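Local coordinates for putative 2OG-Fe(II) oxygenase family protein (Caulobacter crescentus CB15, PDB 3OOX), which probably acts as an iron(II)- and 2-oxoglutarate-dependent oxygenase, perhaps of the kind that forms ethylene from 2-oxoglutarate and oxidises L-arginine, at residues T151-E156 / N241-T246; D158-T163 / E236-N241. One frame throughout, in Å; residues are numbered along the deposited sequence.

Contact 1 of 2, residues T151-E156 / N241-T246; sequences TYLKLE and NVLPST
Tyr152 OH is hydrogen-bonded to Glu31 OE1 of helix 19-33, and the ring that carries this hydroxyl rests against Leu243. The bond gives the phenol end a fixed partner while the ring, on its CE2 side, meets the 241-246 loop. Tyr152 CE2 lies 4.2 Å from Leu243 CD2. The leucine branch passes the ring at a slant. Tyr152 holds CG anti to its backbone N (chi1 -180°), and this carries the ring off the helix toward the loop. Leu243 also touches Glu31, so helix 19-33 borders the contact on the tyrosine side.

Tyr152 is the last helical residue of helix 127-152. Lys154, with a positive phi of 64°, then ends the helix in a Schellman motif, and one of the motif's two bonds back into the last turn runs from Lys154 N to Thr151 O at 3.0 Å. Leu153 sits just inside this turn and is buried. The contact joins this helix to the loop between helix 233-238 and strand 248-250. That loop belongs to the part with the 2OG-Fe(II) oxygenase sequence, whose fold is the double-stranded beta-helix of the family.

Leu153 and Leu243 meet end to end. In both, CD1 is anti to CA (chi2 172° in Leu153), which makes it the far end of the side chain. Leu153 CD1 and Leu243 CD1 come within 4.1 Å. The other branch, Leu153 CD2, faces Val242 CG1 at a looser 4.4 Å. All cross-contacts are apolar, and the two segments bury 133 Å² in total. The nearest backbones stay well apart, with Leu153 CA 9.1 Å from Val242 CA. Leu243 N bonds to Thr239 OG1, and Leu153 O bonds to Asn282 ND2.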
ATOM      1  N   THR A 151     -18.439   5.841   5.957  1.00 20.62           N
ATOM      2  CA  THR A 151     -19.743   5.433   6.490  1.00 22.25           C
ATOM      3  C   THR A 151     -19.592   4.717   7.845  1.00 24.87           C
ATOM      4  O   THR A 151     -20.369   4.945   8.776  1.00 24.61           O
ATOM      5  CB  THR A 151     -20.472   4.589   5.442  1.00 21.26           C
ATOM      6  OG1 THR A 151     -20.769   5.433   4.318  1.00 24.53           O
ATOM      7  CG2 THR A 151     -21.746   3.974   6.001  1.00 24.40           C
ATOM      8  N   TYR A 152     -18.575   3.874   7.983  1.00 21.30           N
ATOM      9  CA  TYR A 152     -18.328   3.176   9.240  1.00 21.80           C
ATOM     10  C   TYR A 152     -18.073   4.158  10.377  1.00 21.18           C
ATOM     11  O   TYR A 152     -18.568   3.966  11.523  1.00 23.31           O
ATOM     12  CB  TYR A 152     -17.155   2.211   9.092  1.00 21.79           C
ATOM     13  CG  TYR A 152     -16.832   1.445  10.345  1.00 21.96           C
ATOM     14  CD1 TYR A 152     -17.634   0.383  10.768  1.00 27.54           C
ATOM     15  CD2 TYR A 152     -15.717   1.793  11.122  1.00 21.46           C
ATOM     16  CE1 TYR A 152     -17.333  -0.324  11.913  1.00 26.67           C
ATOM     17  CE2 TYR A 152     -15.402   1.080  12.248  1.00 22.84           C
ATOM     18  CZ  TYR A 152     -16.228   0.023  12.651  1.00 27.47           C
ATOM     19  OH  TYR A 152     -15.936  -0.687  13.793  1.00 29.30           O
ATOM     20  N   LEU A 153     -17.352   5.227  10.053  1.00 21.16           N
ATOM     21  CA  LEU A 153     -17.007   6.281  10.990  1.00 21.50           C
ATOM     22  C   LEU A 153     -18.136   7.288  11.200  1.00 23.12           C
ATOM     23  O   LEU A 153     -17.950   8.282  11.900  1.00 23.92           O
ATOM     24  CB  LEU A 153     -15.751   7.022  10.499  1.00 21.93           C
ATOM     25  CG  LEU A 153     -14.456   6.198  10.531  1.00 20.79           C
ATOM     26  CD1 LEU A 153     -13.331   6.976   9.844  1.00 22.07           C
ATOM     27  CD2 LEU A 153     -14.051   5.868  11.950  1.00 23.25           C
ATOM     28  N   LYS A 154     -19.297   7.033  10.591  1.00 23.37           N
ATOM     29  CA  LYS A 154     -20.489   7.903  10.711  1.00 24.91           C
ATOM     30  C   LYS A 154     -20.249   9.280  10.118  1.00 25.33           C
ATOM     31  O   LYS A 154     -20.779  10.303  10.596  1.00 28.75           O
ATOM     32  CB  LYS A 154     -20.998   7.957  12.155  1.00 26.85           C
ATOM     33  CG  LYS A 154     -21.201   6.574  12.752  1.00 28.27           C
ATOM     34  CD  LYS A 154     -21.623   6.646  14.217  1.00 38.74           C
ATOM     35  CE  LYS A 154     -21.867   5.262  14.785  1.00 43.18           C
ATOM     36  NZ  LYS A 154     -23.175   4.698  14.298  1.00 48.28           N
ATOM     37  N   LEU A 155     -19.464   9.290   9.046  1.00 24.93           N
ATOM     38  CA  LEU A 155     -19.207  10.459   8.226  1.00 23.22           C
ATOM     39  C   LEU A 155     -20.058  10.414   6.949  1.00 22.14           C
ATOM     40  O   LEU A 155     -20.596   9.366   6.589  1.00 24.08           O
ATOM     41  CB  LEU A 155     -17.708  10.534   7.825  1.00 21.55           C
ATOM     42  CG  LEU A 155     -16.651  10.492   8.955  1.00 22.71           C
ATOM     43  CD1 LEU A 155     -15.259  10.468   8.354  1.00 21.24           C
ATOM     44  CD2 LEU A 155     -16.758  11.667   9.954  1.00 24.68           C
ATOM     45  N   GLU A 156     -20.131  11.539   6.249  1.00 23.94           N
ATOM     46  CA  GLU A 156     -20.667  11.558   4.887  1.00 24.72           C
ATOM     47  C   GLU A 156     -19.945  10.513   4.037  1.00 24.28           C
ATOM     48  O   GLU A 156     -18.726  10.367   4.136  1.00 21.32           O
ATOM     49  CB  GLU A 156     -20.513  12.936   4.243  1.00 27.32           C
ATOM     50  CG  GLU A 156     -21.389  13.983   4.872  1.00 31.58           C
ATOM     51  CD  GLU A 156     -22.869  13.720   4.672  1.00 42.43           C
ATOM     52  OE1 GLU A 156     -23.271  13.470   3.515  1.00 36.57           O
ATOM     53  OE2 GLU A 156     -23.623  13.766   5.674  1.00 47.13           O
ATOM     54  N   ASN A 241      -6.742   7.505  16.401  1.00 20.10           N
ATOM     55  CA  ASN A 241      -6.356   6.096  16.627  1.00 19.76           C
ATOM     56  C   ASN A 241      -7.511   5.101  16.771  1.00 21.89           C
ATOM     57  O   ASN A 241      -7.292   3.950  17.122  1.00 22.18           O
ATOM     58  CB  ASN A 241      -5.340   6.003  17.789  1.00 21.81           C
ATOM     59  CG  ASN A 241      -4.016   6.669  17.448  1.00 22.83           C
ATOM     60  OD1 ASN A 241      -3.978   7.824  17.094  1.00 27.21           O
ATOM     61  ND2 ASN A 241      -2.928   5.913  17.523  1.00 36.27           N
ATOM     62  N   VAL A 242      -8.726   5.515  16.444  1.00 20.05           N
ATOM     63  CA  VAL A 242      -9.874   4.620  16.409  1.00 21.80           C
ATOM     64  C   VAL A 242      -9.614   3.490  15.384  1.00 22.04           C
ATOM     65  O   VAL A 242      -9.877   2.330  15.664  1.00 22.91           O
ATOM     66  CB  VAL A 242     -11.176   5.388  16.103  1.00 22.64           C
ATOM     67  CG1 VAL A 242     -12.299   4.410  15.731  1.00 24.21           C
ATOM     68  CG2 VAL A 242     -11.602   6.238  17.316  1.00 23.19           C
ATOM     69  N   LEU A 243      -9.082   3.854  14.212  1.00 19.30           N
ATOM     70  CA  LEU A 243      -8.632   2.856  13.249  1.00 19.92           C
ATOM     71  C   LEU A 243      -7.105   2.745  13.339  1.00 18.90           C
ATOM     72  O   LEU A 243      -6.400   3.709  13.052  1.00 20.38           O
ATOM     73  CB  LEU A 243      -9.053   3.217  11.827  1.00 18.18           C
ATOM     74  CG  LEU A 243     -10.562   3.403  11.597  1.00 21.67           C
ATOM     75  CD1 LEU A 243     -10.889   3.692  10.143  1.00 20.65           C
ATOM     76  CD2 LEU A 243     -11.376   2.174  12.049  1.00 21.22           C
ATOM     77  N   PRO A 244      -6.591   1.567  13.727  1.00 18.98           N
ATOM     78  CA  PRO A 244      -5.151   1.445  14.012  1.00 20.05           C
ATOM     79  C   PRO A 244      -4.340   1.137  12.753  1.00 20.12           C
ATOM     80  O   PRO A 244      -4.812   0.398  11.888  1.00 19.55           O
ATOM     81  CB  PRO A 244      -5.089   0.258  14.954  1.00 18.84           C
ATOM     82  CG  PRO A 244      -6.272  -0.626  14.494  1.00 20.73           C
ATOM     83  CD  PRO A 244      -7.339   0.342  14.114  1.00 19.66           C
ATOM     84  N   SER A 245      -3.151   1.743  12.661  1.00 17.66           N
ATOM     85  CA  SER A 245      -2.147   1.403  11.664  1.00 17.51           C
ATOM     86  C   SER A 245      -1.264   0.345  12.304  1.00 19.88           C
ATOM     87  O   SER A 245      -0.542   0.612  13.269  1.00 19.72           O
ATOM     88  CB  SER A 245      -1.333   2.612  11.296  1.00 18.63           C
ATOM     89  OG  SER A 245      -0.336   2.248  10.386  1.00 18.71           O
ATOM     90  N   THR A 246      -1.374  -0.880  11.819  1.00 19.24           N
ATOM     91  CA  THR A 246      -0.761  -2.002  12.506  1.00 18.49           C
ATOM     92  C   THR A 246       0.518  -2.503  11.824  1.00 19.80           C
ATOM     93  O   THR A 246       0.783  -2.251  10.634  1.00 20.84           O
ATOM     94  CB  THR A 246      -1.805  -3.115  12.700  1.00 19.86           C
ATOM     95  OG1 THR A 246      -2.318  -3.508  11.436  1.00 20.40           O
ATOM     96  CG2 THR A 246      -2.943  -2.564  13.545  1.00 22.77           C
TER

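Contact 2 of 2, residues D158-T163 / E236-N241; sequences DFFKPT and ERLTNN. With EDO (1,2-ethanediol), chain J; EDO (1,2-ethanediol), chain G.
Phe159 and Phe160 are the two middle residues of a type I beta turn from Asp158 to Lys161, and they meet Leu238 at the C-terminal end of helix 233-238. That helix ends in a Schellman motif with Asn240 at positive phi. Its closing bonds are Asn241 N to Glu236 O, 2.8 Å, and Asn240 N to Arg237 O.

One methyl group makes the contact. Leu238 CD2 lies at the edge of both rings, near their planes, 3.7 Å from Phe160 CE1 and 4.1 Å from Phe159 CE1. With chi1 at 177° the Leu238 side chain swings away from its own N and out to the turn. The two rings also pack on each other: Phe159 CD1 stands 3.6 Å above the Phe160 ring, over its centre. Helix 127-152 packs on this pair through Ala150, and on Phe160 also through Leu146 and Ile149.

Arg237 is extended from CG to NE and touches Ile277. Its NH1 and NH2 hold both oxygens of a 1,2-ethanediol, probably from the crystallisation liquor; the bond from NH2 to O1 is nearly straight (170°). A leucine in its place removes both N-H donors and would probably leave the diol loosely held or absent from this spot. Within the 158-163 segment, Thr163 OG1 donates to Phe160 O at 2.7 Å, tilted 19° from the carbonyl plane.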
ATOM      1  N   ASP A 158     -19.056  10.412   1.003  1.00 21.85           N
ATOM      2  CA  ASP A 158     -18.028  11.017   0.158  1.00 21.22           C
ATOM      3  C   ASP A 158     -16.981  11.842   0.910  1.00 17.46           C
ATOM      4  O   ASP A 158     -16.215  12.563   0.268  1.00 19.35           O
ATOM      5  CB  ASP A 158     -18.637  11.861  -0.965  1.00 21.61           C
ATOM      6  CG  ASP A 158     -19.350  13.103  -0.467  1.00 26.28           C
ATOM      7  OD1 ASP A 158     -19.553  13.247   0.765  1.00 25.24           O
ATOM      8  OD2 ASP A 158     -19.751  13.931  -1.322  1.00 28.05           O
ATOM      9  N   PHE A 159     -16.908  11.680   2.227  1.00 18.95           N
ATOM     10  CA  PHE A 159     -15.969  12.465   3.058  1.00 18.66           C
ATOM     11  C   PHE A 159     -14.556  12.516   2.502  1.00 17.68           C
ATOM     12  O   PHE A 159     -13.898  13.576   2.537  1.00 18.75           O
ATOM     13  CB  PHE A 159     -15.943  11.924   4.488  1.00 19.88           C
ATOM     14  CG  PHE A 159     -14.958  12.596   5.389  1.00 20.72           C
ATOM     15  CD1 PHE A 159     -13.628  12.149   5.470  1.00 20.44           C
ATOM     16  CD2 PHE A 159     -15.331  13.675   6.168  1.00 21.75           C
ATOM     17  CE1 PHE A 159     -12.718  12.789   6.314  1.00 22.00           C
ATOM     18  CE2 PHE A 159     -14.414  14.299   6.997  1.00 23.52           C
ATOM     19  CZ  PHE A 159     -13.109  13.856   7.054  1.00 24.64           C
ATOM     20  N   PHE A 160     -14.036  11.360   2.089  1.00 19.45           N
ATOM     21  CA  PHE A 160     -12.639  11.281   1.710  1.00 17.85           C
ATOM     22  C   PHE A 160     -12.363  11.825   0.329  1.00 16.15           C
ATOM     23  O   PHE A 160     -11.215  12.046  -0.000  1.00 16.62           O
ATOM     24  CB  PHE A 160     -12.110   9.858   1.850  1.00 16.30           C
ATOM     25  CG  PHE A 160     -11.948   9.445   3.264  1.00 16.95           C
ATOM     26  CD1 PHE A 160     -10.920   9.986   4.040  1.00 18.88           C
ATOM     27  CD2 PHE A 160     -12.845   8.549   3.829  1.00 18.24           C
ATOM     28  CE1 PHE A 160     -10.786   9.639   5.345  1.00 18.42           C
ATOM     29  CE2 PHE A 160     -12.718   8.194   5.151  1.00 20.79           C
ATOM     30  CZ  PHE A 160     -11.672   8.745   5.905  1.00 18.36           C
ATOM     31  N   LYS A 161     -13.394  12.034  -0.490  1.00 17.51           N
ATOM     32  CA  LYS A 161     -13.193  12.425  -1.889  1.00 19.81           C
ATOM     33  C   LYS A 161     -12.192  13.600  -2.071  1.00 18.40           C
ATOM     34  O   LYS A 161     -11.192  13.438  -2.781  1.00 18.10           O
ATOM     35  CB  LYS A 161     -14.548  12.738  -2.539  1.00 19.80           C
ATOM     36  CG  LYS A 161     -14.451  12.990  -4.015  1.00 21.48           C
ATOM     37  CD  LYS A 161     -15.780  13.448  -4.595  1.00 21.50           C
ATOM     38  CE  LYS A 161     -15.689  13.557  -6.087  1.00 23.32           C
ATOM     39  NZ  LYS A 161     -14.926  14.786  -6.460  1.00 22.27           N
ATOM     40  N   PRO A 162     -12.427  14.783  -1.438  1.00 18.57           N
ATOM     41  CA  PRO A 162     -11.471  15.862  -1.622  1.00 18.95           C
ATOM     42  C   PRO A 162     -10.137  15.579  -0.964  1.00 20.34           C
ATOM     43  O   PRO A 162      -9.134  16.121  -1.402  1.00 19.67           O
ATOM     44  CB  PRO A 162     -12.164  17.074  -0.971  1.00 19.86           C
ATOM     45  CG  PRO A 162     -13.175  16.492  -0.070  1.00 21.34           C
ATOM     46  CD  PRO A 162     -13.584  15.200  -0.616  1.00 20.78           C
ATOM     47  N   THR A 163     -10.137  14.741   0.071  1.00 18.21           N
ATOM     48  CA  THR A 163      -8.930  14.498   0.866  1.00 18.27           C
ATOM     49  C   THR A 163      -7.895  13.701   0.109  1.00 17.78           C
ATOM     50  O   THR A 163      -6.722  13.825   0.445  1.00 18.00           O
ATOM     51  CB  THR A 163      -9.226  13.774   2.193  1.00 18.26           C
ATOM     52  OG1 THR A 163      -9.398  12.377   1.968  1.00 16.73           O
ATOM     53  CG2 THR A 163     -10.523  14.325   2.866  1.00 19.14           C
ATOM     54  N   GLU A 236      -4.863   6.654  10.667  1.00 16.74           N
ATOM     55  CA  GLU A 236      -4.838   6.419  12.114  1.00 18.16           C
ATOM     56  C   GLU A 236      -4.876   7.759  12.849  1.00 18.81           C
ATOM     57  O   GLU A 236      -5.685   7.933  13.794  1.00 19.60           O
ATOM     58  CB  GLU A 236      -3.601   5.600  12.526  1.00 18.19           C
ATOM     59  CG  GLU A 236      -3.477   5.366  14.032  1.00 19.13           C
ATOM     60  CD  GLU A 236      -2.196   4.649  14.384  1.00 20.12           C
ATOM     61  OE1 GLU A 236      -1.126   5.240  14.164  1.00 22.09           O
ATOM     62  OE2 GLU A 236      -2.287   3.502  14.847  1.00 21.94           O
ATOM     63  N   ARG A 237      -4.059   8.718  12.407  1.00 19.39           N
ATOM     64  CA  ARG A 237      -3.993  10.012  13.093  1.00 19.65           C
ATOM     65  C   ARG A 237      -5.305  10.788  12.940  1.00 19.01           C
ATOM     66  O   ARG A 237      -5.833  11.338  13.931  1.00 20.86           O
ATOM     67  CB  ARG A 237      -2.812  10.823  12.587  1.00 20.26           C
ATOM     68  CG  ARG A 237      -2.748  12.234  13.153  1.00 19.83           C
ATOM     69  CD  ARG A 237      -1.396  12.860  12.955  1.00 21.12           C
ATOM     70  NE  ARG A 237      -1.431  14.255  13.402  1.00 21.41           N
ATOM     71  CZ  ARG A 237      -0.398  14.936  13.874  1.00 22.34           C
ATOM     72  NH1 ARG A 237       0.809  14.376  14.015  1.00 21.29           N
ATOM     73  NH2 ARG A 237      -0.562  16.223  14.228  1.00 23.53           N
ATOM     74  N   LEU A 238      -5.859  10.790  11.730  1.00 17.75           N
ATOM     75  CA  LEU A 238      -7.132  11.476  11.495  1.00 17.42           C
ATOM     76  C   LEU A 238      -8.229  10.980  12.431  1.00 19.94           C
ATOM     77  O   LEU A 238      -9.034  11.780  12.923  1.00 19.50           O
ATOM     78  CB  LEU A 238      -7.545  11.321  10.037  1.00 18.69           C
ATOM     79  CG  LEU A 238      -8.902  11.923   9.644  1.00 18.73           C
ATOM     80  CD1 LEU A 238      -8.874  13.453   9.796  1.00 20.33           C
ATOM     81  CD2 LEU A 238      -9.273  11.512   8.203  1.00 19.67           C
ATOM     82  N   THR A 239      -8.270   9.671  12.684  1.00 19.60           N
ATOM     83  CA  THR A 239      -9.323   9.037  13.503  1.00 19.71           C
ATOM     84  C   THR A 239      -8.995   8.961  14.990  1.00 19.50           C
ATOM     85  O   THR A 239      -9.653   8.205  15.722  1.00 20.34           O
ATOM     86  CB  THR A 239      -9.639   7.608  12.989  1.00 19.72           C
ATOM     87  OG1 THR A 239      -8.474   6.777  13.159  1.00 20.57           O
ATOM     88  CG2 THR A 239     -10.074   7.616  11.515  1.00 21.84           C
ATOM     89  N   ASN A 240      -8.002   9.720  15.436  1.00 19.70           N
ATOM     90  CA  ASN A 240      -7.594   9.691  16.852  1.00 20.59           C
ATOM     91  C   ASN A 240      -7.355   8.260  17.315  1.00 21.56           C
ATOM     92  O   ASN A 240      -7.682   7.859  18.454  1.00 22.57           O
ATOM     93  CB  ASN A 240      -8.648  10.337  17.747  1.00 21.32           C
ATOM     94  CG  ASN A 240      -8.061  10.864  19.036  1.00 22.70           C
ATOM     95  OD1 ASN A 240      -6.884  11.275  19.082  1.00 21.84           O
ATOM     96  ND2 ASN A 240      -8.885  10.907  20.087  1.00 23.82           N
ATOM     97  N   ASN A 241      -6.742   7.505  16.401  1.00 20.10           N
ATOM     98  CA  ASN A 241      -6.356   6.096  16.627  1.00 19.76           C
ATOM     99  C   ASN A 241      -7.511   5.101  16.771  1.00 21.89           C
ATOM    100  O   ASN A 241      -7.292   3.950  17.122  1.00 22.18           O
ATOM    101  CB  ASN A 241      -5.340   6.003  17.789  1.00 21.81           C
ATOM    102  CG  ASN A 241      -4.016   6.669  17.448  1.00 22.83           C
ATOM    103  OD1 ASN A 241      -3.978   7.824  17.094  1.00 27.21           O
ATOM    104  ND2 ASN A 241      -2.928   5.913  17.523  1.00 36.27           N
TER
HETATM  105  C1  EDO J 326     -17.895  16.151   1.860  1.00 34.18           C
HETATM  106  O1  EDO J 326     -18.318  14.933   2.466  1.00 35.07           O
HETATM  107  C2  EDO J 326     -16.632  15.905   1.052  1.00 27.70           C
HETATM  108  O2  EDO J 326     -16.962  15.265  -0.189  1.00 31.17           O
HETATM  109  C1  EDO G 322       2.679  17.746  15.923  1.00 43.52           C
HETATM  110  O1  EDO G 322       1.370  17.833  15.345  1.00 38.48           O
HETATM  111  C2  EDO G 322       3.167  16.301  15.925  1.00 47.94           C
HETATM  112  O2  EDO G 322       3.263  15.785  14.591  1.00 34.19           O

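How the contacts relate
The centres of contact 1 and contact 2 lie 8 Å apart, on the same side of the chain's centre. Along the chain the order is 151-156, 158-163, 236-241, 241-246, so contact 2 falls between the two ends of contact 1, and Asn241 belongs to both. Helices 127-152 and 161-164 follow each other and supply one side. Helix 233-238 and the loop after it supply the other. The contacts also touch directly: Glu236 OE2 probably accepts a bond from Ser245 N (2.9 Å), and Leu153 CD1 packs on Thr239 CG2. Together they pack the turns after helix 127-152 against the end of helix 233-238 and the loop before strand 248-250.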